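Local coordinates for Lmo2470 protein (Listeria monocytogenes EGD-e, PDB 5HL3), which is an internalin, InlP, with leucine-rich repeats that binds calcium, interacts with the host protein afadin and helps the bacterium to cross basement membranes, at residues A[281-286]-A[321-326]; A[299-304]-A[313-318]; A[337-342]-A[353-358]. All blocks are in the same frame, centred on the assembly; numbering follows the deposited sequence.

Contact 1: A[281-286]-A[321-326]; sequences TIDLPI and GNTITV. With CA (calcium ion), chain G.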
ATOM      1  N   THR A 281      16.618  17.049  30.575  1.00 17.32           N
ATOM      2  CA  THR A 281      15.272  16.496  30.664  1.00 16.99           C
ATOM      3  C   THR A 281      14.542  16.721  29.355  1.00 16.26           C
ATOM      4  O   THR A 281      14.677  17.761  28.730  1.00 16.23           O
ATOM      5  CB  THR A 281      14.532  17.136  31.855  1.00 17.70           C
ATOM      6  OG1 THR A 281      15.232  16.795  33.061  1.00 18.46           O
ATOM      7  CG2 THR A 281      13.111  16.669  31.941  1.00 17.56           C
ATOM      8  N   ILE A 282      13.766  15.726  28.943  1.00 15.77           N
ATOM      9  CA  ILE A 282      12.992  15.756  27.712  1.00 15.22           C
ATOM     10  C   ILE A 282      11.524  15.426  27.960  1.00 15.41           C
ATOM     11  O   ILE A 282      11.173  14.707  28.912  1.00 15.55           O
ATOM     12  CB  ILE A 282      13.519  14.728  26.641  1.00 14.60           C
ATOM     13  CG1 ILE A 282      13.510  13.280  27.187  1.00 14.62           C
ATOM     14  CG2 ILE A 282      14.914  15.122  26.179  1.00 14.72           C
ATOM     15  CD1 ILE A 282      13.695  12.197  26.146  1.00 14.12           C
ATOM     16  N   ASP A 283      10.697  15.934  27.060  1.00 15.58           N
ATOM     17  CA  ASP A 283       9.310  15.503  26.914  1.00 15.90           C
ATOM     18  C   ASP A 283       9.307  14.351  25.903  1.00 14.74           C
ATOM     19  O   ASP A 283      10.090  14.339  24.947  1.00 14.37           O
ATOM     20  CB  ASP A 283       8.429  16.636  26.370  1.00 17.24           C
ATOM     21  CG  ASP A 283       8.278  17.780  27.312  1.00 19.46           C
ATOM     22  OD1 ASP A 283       8.404  17.621  28.538  1.00 21.83           O
ATOM     23  OD2 ASP A 283       8.003  18.896  26.798  1.00 23.57           O
ATOM     24  N   LEU A 284       8.457  13.362  26.122  1.00 14.08           N
ATOM     25  CA  LEU A 284       8.317  12.258  25.148  1.00 13.33           C
ATOM     26  C   LEU A 284       6.938  11.665  25.268  1.00 13.33           C
ATOM     27  O   LEU A 284       6.768  10.594  25.848  1.00 13.42           O
ATOM     28  CB  LEU A 284       9.430  11.222  25.315  1.00 13.28           C
ATOM     29  CG  LEU A 284       9.577  10.179  24.197  1.00 12.82           C
ATOM     30  CD1 LEU A 284       9.680  10.825  22.839  1.00 12.47           C
ATOM     31  CD2 LEU A 284      10.777   9.284  24.493  1.00 12.98           C
ATOM     32  N   PRO A 285       5.932  12.373  24.723  1.00 13.32           N
ATOM     33  CA  PRO A 285       4.561  11.960  24.974  1.00 13.48           C
ATOM     34  C   PRO A 285       4.263  10.519  24.572  1.00 13.14           C
ATOM     35  O   PRO A 285       3.540   9.821  25.284  1.00 13.41           O
ATOM     36  CB  PRO A 285       3.733  12.993  24.208  1.00 13.54           C
ATOM     37  CG  PRO A 285       4.595  14.233  24.241  1.00 13.73           C
ATOM     38  CD  PRO A 285       5.992  13.688  24.033  1.00 13.34           C
ATOM     39  N   ILE A 286       4.826  10.078  23.460  1.00 12.64           N
ATOM     40  CA  ILE A 286       4.595   8.714  22.979  1.00 12.37           C
ATOM     41  C   ILE A 286       5.002   7.657  23.987  1.00 12.62           C
ATOM     42  O   ILE A 286       4.308   6.624  24.122  1.00 12.69           O
ATOM     43  CB  ILE A 286       5.255   8.482  21.595  1.00 11.92           C
ATOM     44  CG1 ILE A 286       4.892   7.088  21.048  1.00 11.75           C
ATOM     45  CG2 ILE A 286       6.778   8.689  21.642  1.00 11.91           C
ATOM     46  CD1 ILE A 286       5.304   6.858  19.604  1.00 11.43           C
ATOM     47  N   GLY A 321       5.414  14.314  36.275  1.00 27.77           N
ATOM     48  CA  GLY A 321       5.469  15.359  35.270  1.00 26.12           C
ATOM     49  C   GLY A 321       5.587  14.864  33.845  1.00 23.61           C
ATOM     50  O   GLY A 321       5.675  15.676  32.937  1.00 23.43           O
ATOM     51  N   ASN A 322       5.574  13.539  33.639  1.00 21.84           N
ATOM     52  CA  ASN A 322       5.726  12.943  32.316  1.00 19.94           C
ATOM     53  C   ASN A 322       6.953  13.468  31.561  1.00 18.37           C
ATOM     54  O   ASN A 322       6.853  14.011  30.465  1.00 17.65           O
ATOM     55  CB  ASN A 322       4.446  13.090  31.463  1.00 20.02           C
ATOM     56  CG  ASN A 322       3.325  12.156  31.909  1.00 20.93           C
ATOM     57  OD1 ASN A 322       3.349  11.596  33.000  1.00 22.04           O
ATOM     58  ND2 ASN A 322       2.344  11.980  31.041  1.00 21.11           N
ATOM     59  N   THR A 323       8.114  13.309  32.180  1.00 17.90           N
ATOM     60  CA  THR A 323       9.369  13.685  31.512  1.00 17.13           C
ATOM     61  C   THR A 323      10.369  12.566  31.785  1.00 16.79           C
ATOM     62  O   THR A 323      10.126  11.663  32.594  1.00 17.05           O
ATOM     63  CB  THR A 323       9.951  15.019  32.034  1.00 17.75           C
ATOM     64  OG1 THR A 323      10.235  14.901  33.411  1.00 18.63           O
ATOM     65  CG2 THR A 323       8.995  16.206  31.839  1.00 17.99           C
ATOM     66  N   ILE A 324      11.494  12.626  31.076  1.00 16.20           N
ATOM     67  CA  ILE A 324      12.587  11.674  31.214  1.00 16.28           C
ATOM     68  C   ILE A 324      13.866  12.478  31.390  1.00 16.59           C
ATOM     69  O   ILE A 324      14.094  13.430  30.647  1.00 16.30           O
ATOM     70  CB  ILE A 324      12.701  10.744  29.991  1.00 15.58           C
ATOM     71  CG1 ILE A 324      11.433   9.911  29.838  1.00 15.34           C
ATOM     72  CG2 ILE A 324      13.931   9.850  30.102  1.00 15.82           C
ATOM     73  CD1 ILE A 324      11.346   9.127  28.536  1.00 14.67           C
ATOM     74  N   THR A 325      14.705  12.092  32.352  1.00 17.25           N
ATOM     75  CA  THR A 325      15.950  12.824  32.618  1.00 17.67           C
ATOM     76  C   THR A 325      17.155  11.948  32.351  1.00 17.75           C
ATOM     77  O   THR A 325      17.214  10.824  32.840  1.00 18.06           O
ATOM     78  CB  THR A 325      15.992  13.347  34.067  1.00 18.62           C
ATOM     79  OG1 THR A 325      14.915  14.284  34.240  1.00 18.66           O
ATOM     80  CG2 THR A 325      17.297  14.028  34.370  1.00 19.13           C
ATOM     81  N   VAL A 326      18.089  12.449  31.543  1.00 17.54           N
ATOM     82  CA  VAL A 326      19.349  11.775  31.271  1.00 17.79           C
ATOM     83  C   VAL A 326      20.434  12.503  32.037  1.00 18.66           C
ATOM     84  O   VAL A 326      20.530  13.729  31.998  1.00 18.60           O
ATOM     85  CB  VAL A 326      19.659  11.770  29.771  1.00 17.18           C
ATOM     86  CG1 VAL A 326      20.959  11.022  29.486  1.00 17.60           C
ATOM     87  CG2 VAL A 326      18.513  11.148  29.024  1.00 16.50           C
TER
HETATM   88 CA    CA G 406       2.332  10.032  34.356  1.00 29.21          CA
HETATM   89  O   HOH W   1       5.783  16.701  29.884  1.00 26.27           O
HETATM   90  O   HOH W   2       6.157  13.602  27.855  1.00 15.57           O
HETATM   91  O   HOH W   3       1.257  11.952  35.001  1.00 36.00           O
HETATM   92  O   HOH W   4      -0.210   9.257  34.513  1.00 43.45           O
HETATM   93  O   HOH W   5       1.806   9.006  36.537  1.00 39.47           O
HETATM   94  O   HOH W   6       1.817   8.831  32.446  1.00 35.35           O

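Contact 2: A[299-304]-A[313-318]; sequences PEVTGE and LPTTVN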
ATOM      1  N   PRO A 299      10.125  -3.050  29.977  1.00 17.79           N
ATOM      2  CA  PRO A 299       9.919  -1.792  30.716  1.00 17.69           C
ATOM      3  C   PRO A 299      11.065  -0.789  30.711  1.00 17.60           C
ATOM      4  O   PRO A 299      10.842   0.380  31.012  1.00 17.60           O
ATOM      5  CB  PRO A 299       9.682  -2.288  32.152  1.00 18.73           C
ATOM      6  CG  PRO A 299      10.515  -3.531  32.234  1.00 19.46           C
ATOM      7  CD  PRO A 299      10.326  -4.192  30.889  1.00 18.87           C
ATOM      8  N   GLU A 300      12.269  -1.227  30.391  1.00 17.97           N
ATOM      9  CA  GLU A 300      13.443  -0.371  30.557  1.00 18.21           C
ATOM     10  C   GLU A 300      13.470   0.820  29.609  1.00 17.05           C
ATOM     11  O   GLU A 300      13.075   0.708  28.444  1.00 16.33           O
ATOM     12  CB  GLU A 300      14.727  -1.176  30.373  1.00 19.20           C
ATOM     13  CG  GLU A 300      14.989  -2.252  31.413  1.00 20.81           C
ATOM     14  CD  GLU A 300      14.232  -3.560  31.231  1.00 21.49           C
ATOM     15  OE1 GLU A 300      13.602  -3.791  30.167  1.00 21.36           O
ATOM     16  OE2 GLU A 300      14.290  -4.372  32.207  1.00 23.57           O
ATOM     17  N   VAL A 301      13.947   1.956  30.115  1.00 17.01           N
ATOM     18  CA  VAL A 301      14.170   3.153  29.336  1.00 16.34           C
ATOM     19  C   VAL A 301      15.654   3.498  29.509  1.00 16.78           C
ATOM     20  O   VAL A 301      16.117   3.692  30.636  1.00 17.46           O
ATOM     21  CB  VAL A 301      13.294   4.303  29.852  1.00 16.14           C
ATOM     22  CG1 VAL A 301      13.582   5.600  29.099  1.00 15.59           C
ATOM     23  CG2 VAL A 301      11.817   3.899  29.835  1.00 15.91           C
ATOM     24  N   THR A 302      16.392   3.569  28.396  1.00 16.46           N
ATOM     25  CA  THR A 302      17.842   3.769  28.411  1.00 16.95           C
ATOM     26  C   THR A 302      18.229   5.056  27.713  1.00 16.48           C
ATOM     27  O   THR A 302      17.497   5.576  26.897  1.00 15.77           O
ATOM     28  CB  THR A 302      18.546   2.584  27.700  1.00 17.27           C
ATOM     29  OG1 THR A 302      18.206   2.572  26.305  1.00 16.65           O
ATOM     30  CG2 THR A 302      18.181   1.276  28.360  1.00 17.84           C
ATOM     31  N   GLY A 303      19.385   5.572  28.092  1.00 17.00           N
ATOM     32  CA  GLY A 303      19.938   6.801  27.510  1.00 16.75           C
ATOM     33  C   GLY A 303      21.394   6.601  27.214  1.00 17.33           C
ATOM     34  O   GLY A 303      22.063   5.824  27.882  1.00 18.10           O
ATOM     35  N   GLU A 304      21.894   7.323  26.215  1.00 17.32           N
ATOM     36  CA  GLU A 304      23.287   7.215  25.831  1.00 18.32           C
ATOM     37  C   GLU A 304      23.695   8.445  25.056  1.00 18.20           C
ATOM     38  O   GLU A 304      22.844   9.217  24.619  1.00 17.24           O
ATOM     39  CB  GLU A 304      23.502   5.974  24.973  1.00 18.85           C
ATOM     40  CG  GLU A 304      22.780   6.024  23.636  1.00 18.60           C
ATOM     41  CD  GLU A 304      22.750   4.706  22.895  1.00 19.50           C
ATOM     42  OE1 GLU A 304      22.835   3.645  23.526  1.00 21.08           O
ATOM     43  OE2 GLU A 304      22.572   4.734  21.660  1.00 20.14           O
ATOM     44  N   LEU A 313      24.225   6.432  29.648  1.00 21.34           N
ATOM     45  CA  LEU A 313      24.045   7.415  30.720  1.00 21.64           C
ATOM     46  C   LEU A 313      22.881   7.005  31.634  1.00 21.53           C
ATOM     47  O   LEU A 313      21.901   6.449  31.148  1.00 20.95           O
ATOM     48  CB  LEU A 313      23.741   8.795  30.126  1.00 21.12           C
ATOM     49  CG  LEU A 313      24.862   9.424  29.295  1.00 21.47           C
ATOM     50  CD1 LEU A 313      24.351  10.704  28.628  1.00 20.89           C
ATOM     51  CD2 LEU A 313      26.078   9.677  30.162  1.00 22.65           C
ATOM     52  N   PRO A 314      22.994   7.304  32.951  1.00 22.27           N
ATOM     53  CA  PRO A 314      21.853   7.031  33.834  1.00 22.42           C
ATOM     54  C   PRO A 314      20.647   7.809  33.364  1.00 21.65           C
ATOM     55  O   PRO A 314      20.763   8.977  33.008  1.00 21.42           O
ATOM     56  CB  PRO A 314      22.322   7.537  35.192  1.00 23.38           C
ATOM     57  CG  PRO A 314      23.802   7.455  35.127  1.00 24.05           C
ATOM     58  CD  PRO A 314      24.150   7.806  33.705  1.00 23.22           C
ATOM     59  N   THR A 315      19.500   7.168  33.394  1.00 21.46           N
ATOM     60  CA  THR A 315      18.291   7.710  32.815  1.00 21.00           C
ATOM     61  C   THR A 315      17.144   7.376  33.749  1.00 21.34           C
ATOM     62  O   THR A 315      17.024   6.232  34.170  1.00 22.68           O
ATOM     63  CB  THR A 315      18.139   7.122  31.391  1.00 20.42           C
ATOM     64  OG1 THR A 315      19.283   7.540  30.607  1.00 20.82           O
ATOM     65  CG2 THR A 315      16.908   7.619  30.712  1.00 19.85           C
ATOM     66  N   THR A 316      16.318   8.366  34.086  0.70 21.11           N
ATOM     67  CA  THR A 316      15.191   8.173  34.995  0.70 21.52           C
ATOM     68  C   THR A 316      13.907   8.719  34.401  0.70 20.61           C
ATOM     69  O   THR A 316      13.903   9.756  33.757  0.70 20.05           O
ATOM     70  CB  THR A 316      15.438   8.865  36.350  0.70 22.64           C
ATOM     71  OG1 THR A 316      15.814  10.229  36.135  0.70 22.77           O
ATOM     72  CG2 THR A 316      16.545   8.156  37.124  0.70 23.63           C
ATOM     73  N   VAL A 317      12.815   8.002  34.639  1.00 20.55           N
ATOM     74  CA  VAL A 317      11.497   8.395  34.185  1.00 20.07           C
ATOM     75  C   VAL A 317      10.829   9.130  35.342  1.00 21.17           C
ATOM     76  O   VAL A 317      10.783   8.601  36.468  1.00 22.22           O
ATOM     77  CB  VAL A 317      10.638   7.175  33.840  1.00 19.79           C
ATOM     78  CG1 VAL A 317       9.237   7.610  33.444  1.00 19.52           C
ATOM     79  CG2 VAL A 317      11.286   6.354  32.733  1.00 19.16           C
ATOM     80  N   ASN A 318      10.314  10.321  35.065  1.00 21.30           N
ATOM     81  CA  ASN A 318       9.613  11.156  36.025  1.00 22.79           C
ATOM     82  C   ASN A 318       8.129  10.998  35.696  1.00 23.41           C
ATOM     83  O   ASN A 318       7.589  11.682  34.831  1.00 22.41           O
ATOM     84  CB  ASN A 318      10.103  12.606  35.908  1.00 22.75           C
ATOM     85  CG  ASN A 318      11.648  12.715  35.878  1.00 22.87           C
ATOM     86  OD1 ASN A 318      12.333  12.242  36.806  1.00 23.90           O
ATOM     87  ND2 ASN A 318      12.205  13.325  34.804  1.00 21.98           N
TER
HETATM   88  O   HOH W   7      15.106   4.466  33.242  1.00 38.90           O
HETATM   89  O   HOH W   8      20.536   4.202  30.493  1.00 16.85           O

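Contact 3: A[337-342]-A[353-358]; sequences KLDVSY and SYDWNV. With CA (calcium ion), chain H.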
ATOM      1  N   LYS A 337      25.473  14.259  20.813  1.00 18.00           N
ATOM      2  CA  LYS A 337      24.300  13.591  20.224  1.00 17.43           C
ATOM      3  C   LYS A 337      23.771  12.626  21.286  1.00 16.80           C
ATOM      4  O   LYS A 337      24.480  11.687  21.665  1.00 17.17           O
ATOM      5  CB  LYS A 337      24.685  12.807  18.995  1.00 18.42           C
ATOM      6  CG  LYS A 337      25.194  13.648  17.843  1.00 19.77           C
ATOM      7  CD  LYS A 337      25.232  12.859  16.536  1.00 21.11           C
ATOM      8  CE  LYS A 337      26.286  11.761  16.549  1.00 22.75           C
ATOM      9  NZ  LYS A 337      27.648  12.190  16.920  1.00 24.19           N
ATOM     10  N   LEU A 338      22.568  12.890  21.779  0.70 16.00           N
ATOM     11  CA  LEU A 338      21.915  12.063  22.815  0.70 15.78           C
ATOM     12  C   LEU A 338      20.827  11.191  22.199  0.70 15.18           C
ATOM     13  O   LEU A 338      20.237  11.540  21.182  0.70 14.74           O
ATOM     14  CB  LEU A 338      21.300  12.929  23.926  0.70 15.75           C
ATOM     15  CG  LEU A 338      22.217  13.288  25.100  0.70 16.48           C
ATOM     16  CD1 LEU A 338      23.491  13.984  24.664  0.70 16.97           C
ATOM     17  CD2 LEU A 338      21.502  14.102  26.181  0.70 16.54           C
ATOM     18  N   ASP A 339      20.576  10.054  22.843  1.00 15.23           N
ATOM     19  CA  ASP A 339      19.537   9.095  22.435  1.00 14.97           C
ATOM     20  C   ASP A 339      18.864   8.541  23.659  1.00 14.82           C
ATOM     21  O   ASP A 339      19.549   8.192  24.623  1.00 15.39           O
ATOM     22  CB  ASP A 339      20.145   7.951  21.640  1.00 15.72           C
ATOM     23  CG  ASP A 339      19.207   6.774  21.481  1.00 16.17           C
ATOM     24  OD1 ASP A 339      18.810   6.116  22.470  1.00 17.03           O
ATOM     25  OD2 ASP A 339      18.932   6.441  20.357  1.00 16.81           O
ATOM     26  N   VAL A 340      17.530   8.529  23.659  1.00 14.32           N
ATOM     27  CA  VAL A 340      16.750   7.786  24.646  1.00 14.40           C
ATOM     28  C   VAL A 340      15.975   6.721  23.874  1.00 14.05           C
ATOM     29  O   VAL A 340      15.315   7.012  22.862  1.00 13.55           O
ATOM     30  CB  VAL A 340      15.792   8.685  25.445  1.00 14.29           C
ATOM     31  CG1 VAL A 340      14.694   7.892  26.157  1.00 14.31           C
ATOM     32  CG2 VAL A 340      16.561   9.442  26.492  1.00 14.84           C
ATOM     33  N   SER A 341      16.073   5.497  24.362  1.00 14.41           N
ATOM     34  CA  SER A 341      15.423   4.354  23.723  1.00 14.23           C
ATOM     35  C   SER A 341      14.592   3.582  24.735  1.00 14.44           C
ATOM     36  O   SER A 341      14.952   3.493  25.913  1.00 14.98           O
ATOM     37  CB  SER A 341      16.464   3.453  23.074  1.00 14.63           C
ATOM     38  OG  SER A 341      17.028   4.084  21.905  1.00 14.43           O
ATOM     39  N   TYR A 342      13.495   3.001  24.264  1.00 14.10           N
ATOM     40  CA  TYR A 342      12.643   2.178  25.102  1.00 14.36           C
ATOM     41  C   TYR A 342      11.958   1.132  24.217  1.00 14.16           C
ATOM     42  O   TYR A 342      12.096   1.120  22.983  1.00 13.82           O
ATOM     43  CB  TYR A 342      11.645   3.047  25.880  1.00 14.21           C
ATOM     44  CG  TYR A 342      10.597   3.695  25.033  1.00 13.57           C
ATOM     45  CD1 TYR A 342      10.805   4.959  24.433  1.00 13.21           C
ATOM     46  CD2 TYR A 342       9.394   3.030  24.764  1.00 13.41           C
ATOM     47  CE1 TYR A 342       9.834   5.524  23.649  1.00 12.74           C
ATOM     48  CE2 TYR A 342       8.429   3.610  23.987  1.00 12.93           C
ATOM     49  CZ  TYR A 342       8.658   4.838  23.398  1.00 12.60           C
ATOM     50  OH  TYR A 342       7.702   5.407  22.596  1.00 12.23           O
ATOM     51  N   SER A 353      13.254   4.808  19.533  1.00 12.62           N
ATOM     52  CA  SER A 353      14.509   5.539  19.784  1.00 12.91           C
ATOM     53  C   SER A 353      14.418   6.972  19.318  1.00 12.65           C
ATOM     54  O   SER A 353      14.006   7.241  18.197  1.00 12.41           O
ATOM     55  CB  SER A 353      15.641   4.844  19.014  1.00 13.31           C
ATOM     56  OG  SER A 353      16.861   5.583  19.086  1.00 13.65           O
ATOM     57  N   TYR A 354      14.786   7.894  20.204  1.00 12.80           N
ATOM     58  CA  TYR A 354      14.654   9.338  19.988  1.00 12.68           C
ATOM     59  C   TYR A 354      15.980  10.022  20.222  1.00 13.11           C
ATOM     60  O   TYR A 354      16.570   9.873  21.283  1.00 13.50           O
ATOM     61  CB  TYR A 354      13.541   9.911  20.885  1.00 12.54           C
ATOM     62  CG  TYR A 354      12.206   9.364  20.448  1.00 12.19           C
ATOM     63  CD1 TYR A 354      11.760   8.120  20.879  1.00 12.19           C
ATOM     64  CD2 TYR A 354      11.469  10.032  19.481  1.00 11.95           C
ATOM     65  CE1 TYR A 354      10.578   7.591  20.385  1.00 11.92           C
ATOM     66  CE2 TYR A 354      10.270   9.517  19.011  1.00 11.70           C
ATOM     67  CZ  TYR A 354       9.855   8.291  19.440  1.00 11.67           C
ATOM     68  OH  TYR A 354       8.686   7.719  18.926  1.00 11.47           O
ATOM     69  N   ASP A 355      16.376  10.856  19.269  1.00 13.54           N
ATOM     70  CA  ASP A 355      17.671  11.515  19.274  1.00 14.42           C
ATOM     71  C   ASP A 355      17.526  13.019  19.428  1.00 13.83           C
ATOM     72  O   ASP A 355      16.550  13.590  18.940  1.00 13.31           O
ATOM     73  CB  ASP A 355      18.347  11.300  17.924  1.00 15.98           C
ATOM     74  CG  ASP A 355      18.554   9.868  17.575  1.00 17.85           C
ATOM     75  OD1 ASP A 355      18.383   8.970  18.415  1.00 20.67           O
ATOM     76  OD2 ASP A 355      18.915   9.661  16.411  1.00 21.97           O
ATOM     77  N   TRP A 356      18.541  13.676  19.987  1.00 14.03           N
ATOM     78  CA  TRP A 356      18.579  15.150  19.989  1.00 14.22           C
ATOM     79  C   TRP A 356      19.991  15.602  20.234  1.00 14.80           C
ATOM     80  O   TRP A 356      20.823  14.847  20.719  1.00 15.08           O
ATOM     81  CB  TRP A 356      17.580  15.768  20.995  1.00 14.13           C
ATOM     82  CG  TRP A 356      17.941  15.652  22.459  1.00 14.45           C
ATOM     83  CD1 TRP A 356      18.423  16.651  23.254  1.00 14.93           C
ATOM     84  CD2 TRP A 356      17.786  14.504  23.320  1.00 14.43           C
ATOM     85  NE1 TRP A 356      18.604  16.201  24.536  1.00 15.21           N
ATOM     86  CE2 TRP A 356      18.222  14.887  24.596  1.00 14.92           C
ATOM     87  CE3 TRP A 356      17.350  13.198  23.128  1.00 14.12           C
ATOM     88  CZ2 TRP A 356      18.233  14.020  25.668  1.00 15.15           C
ATOM     89  CZ3 TRP A 356      17.352  12.335  24.220  1.00 14.34           C
ATOM     90  CH2 TRP A 356      17.815  12.752  25.462  1.00 14.86           C
ATOM     91  N   ASN A 357      20.240  16.848  19.883  1.00 15.06           N
ATOM     92  CA  ASN A 357      21.563  17.464  20.055  1.00 15.70           C
ATOM     93  C   ASN A 357      21.596  18.365  21.264  1.00 16.00           C
ATOM     94  O   ASN A 357      20.665  19.123  21.522  1.00 15.87           O
ATOM     95  CB  ASN A 357      21.948  18.271  18.803  1.00 15.95           C
ATOM     96  CG  ASN A 357      22.197  17.405  17.592  1.00 15.89           C
ATOM     97  OD1 ASN A 357      22.503  16.213  17.720  1.00 16.18           O
ATOM     98  ND2 ASN A 357      22.037  17.980  16.399  1.00 16.08           N
ATOM     99  N   VAL A 358      22.690  18.277  22.012  1.00 16.52           N
ATOM    100  CA  VAL A 358      22.878  19.069  23.216  1.00 16.96           C
ATOM    101  C   VAL A 358      24.201  19.828  23.123  1.00 17.68           C
ATOM    102  O   VAL A 358      25.241  19.241  22.783  1.00 17.98           O
ATOM    103  CB  VAL A 358      22.914  18.183  24.489  1.00 17.06           C
ATOM    104  CG1 VAL A 358      23.129  18.996  25.753  1.00 17.63           C
ATOM    105  CG2 VAL A 358      21.624  17.381  24.596  1.00 16.43           C
TER
HETATM  106 CA    CA H 407      18.590   6.699  17.878  1.00 20.20          CA
HETATM  107  O   HOH W   9      16.504   7.019  16.566  1.00 20.49           O
HETATM  108  O   HOH W  10      19.373   7.050  15.627  1.00 29.21           O
HETATM  109  O   HOH W  11      19.042   4.495  17.384  1.00 32.20           O
HETATM  110  O   HOH W  12      21.010   6.889  18.004  1.00 28.74           O

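Contact 1: A[281-286]-A[321-326]
Ile-282 and Ile-324 face each other as an antiparallel hydrogen-bonded pair joined by two backbone bonds, Ile-282 N to Ile-324 O at 2.9 Å and Ile-324 N to Ile-282 O at 3.0 Å. The short strands 281-283 and 323-326 run at 151° to each other.

Polar side-chain contacts lie on the face that carries the threonines. In the non-hydrogen-bonded pair Thr-281/Thr-325 the two hydroxyls meet, OG1 to OG1, at 2.8 Å. Both are turned anti to their own carbonyl carbons (chi1 -62° and -63°), and Asn-318 ND2 donates to Thr-325 OG1, so that hydroxyl is gripped by two partners. The same amide also bonds Thr-323 OG1.

On the other face the contacts are apolar: Ile-282 CG1 lies 3.9 Å from Ile-324 CB, and Leu-284 CD2 meets Ile-324 CD1 at 4.1 Å. Val-340 and Trp-356 cover Ile-282 from within the domain. One apolar contact lies on the threonine face, where methyl CG2 of Thr-281 rests on CB of Thr-323 at 3.6 Å.

Past the last backbone bond, water takes over. One molecule accepts from Leu-284 N and donates to Asn-322 O at 2.7 Å, bridging the diverging chains where helix 285-292 begins.

Asn-322 OD1 binds a calcium ion at 2.3 Å; Glu-319 O and four waters are among its other ligands. Strand 280-283 is outermost in the sheet. Its partner belongs to the hairpin 310-318/323-326, where Asn-322 and Thr-323 together oppose Asn-318 in a G1 beta bulge and the turn carries the calcium ligands Glu-319 and Asn-322.

Contact 2: A[299-304]-A[313-318]
Between Gly-303 and Leu-313 a single direct backbone bond joins the strands, Leu-313 N to Gly-303 O at 2.9 Å and almost straight (178° at the hydrogen), and from there strands 301-304 and 315-318 splay at 132° with their axes no closer than 6.6 Å. The donor nitrogen stands well above the carbonyl plane of Gly-303.

Two waters stand in for the missing ladder. One accepts from Gly-303 N and donates to Leu-313 O at 2.7 Å; the other donates to Val-301 O and, on the opposite strand, to Thr-315 O at 2.8 Å.

The hydroxyl of Thr-315 sits over the glycine. With OG1 anti to the carbonyl carbon (chi1 -61°), it donates back to Leu-313 O within its own strand. Gly-303 has no side chain, and the same OG1 of Thr-315 lies 3.3 Å from Gly-303 CA, close against the strand. Leu-313 O thus receives both the threonine hydroxyl and a water.

These strands form the beta hairpin 301-306/310-318 in the middle of the mixed sheet of the C-terminal domain, whose sequence family, DUF3244, is placed in the E-set clan, consistent with an immunoglobulin-like beta fold. Strand 334-345 flanks the hairpin on one side, bonding Thr-302 and Glu-304 through the backbone, and strand 323-326 on the other.

Past the two waters, where the strands are drawing apart, CG2 of Val-301 still meets CG2 of Val-317 at 3.8 Å, the two side chains crossing at about a right angle. Tyr-287 of helix 285-292 packs on both, and Phe-288 adds to the cover of Val-317.

Contact 3: A[337-342]-A[353-358]
Asp-339 on one strand, and Ser-353 and Asp-355 on the other, hold one calcium ion: Asp-339 OD2 binds it at 2.5 Å, Ser-353 OG at 2.4 Å and Asp-355 OD1 at 2.3 Å. Four waters bring the coordination to seven, and one of them also donates to Asp-355 OD2. Asp-339 OD2 and Asp-355 OD1, both bound to the metal, lie 3.2 Å apart; the positive ion probably offsets the repulsion between the carboxylates.

Second-shell bonds set the ligands. Ser-341 OG donates to the syn lone pair of Asp-339 OD1 at 2.8 Å, fixing the turn of a carboxylate whose CG lies anti to the backbone N (chi1 166°). Ser-353 OG in turn gives a weak bond to Ser-341 OG.

Behind the site, four backbone hydrogen bonds lock the strands, a reciprocal pair between Leu-338 and Trp-356 and another between Val-340 and Tyr-354. The strand directions differ by 165°, close to antiparallel.

The side chains of those two pairs point to the other face. CB of Leu-338 stands over the centre of the six-membered ring of Trp-356, 3.6 Å from its centroid, a CH-pi contact nearly on the ring normal. Val-340 CG2 meets the same ring at its edge, 3.7 Å from CH2. Farther along, Tyr-342 CE1 and Tyr-354 CE1 touch at 3.9 Å. Tyr-354 OH bonds Leu-249 O, and the ring of Tyr-287 meets that of Tyr-342 edge-to-face.

The whole is a beta hairpin, 334-345/350-360, in regular register from Lys-337/Asn-357 to Ser-341/Ser-353, with a calcium site on the polar face of the sheet and a hydrophobic face, with Trp-356, Leu-338 and Val-340, on the other.

Overall arrangement
All three contacts belong to one seven-stranded mixed sheet in the C-terminal domain that follows the leucine-rich repeats, their centres 10 to 11 Å apart. Along the chain, contact 2 falls between the two segments of contact 1, and contact 3 comes after both. Across the sheet, strand 334-345 of contact 3 borders strand 301-306 of contact 2, and strand 310-318 borders strand 323-326 of contact 1. The sheet curls so that contacts 1 and 3 also meet through side chains: Ile-286 packs on Tyr-354 and Tyr-342, and Val-326 on Val-340. These two contacts thus share a hydrophobic interior, and Val-301 of contact 2 also packs on Val-340, while separate calcium ions sit at contacts 1 and 3.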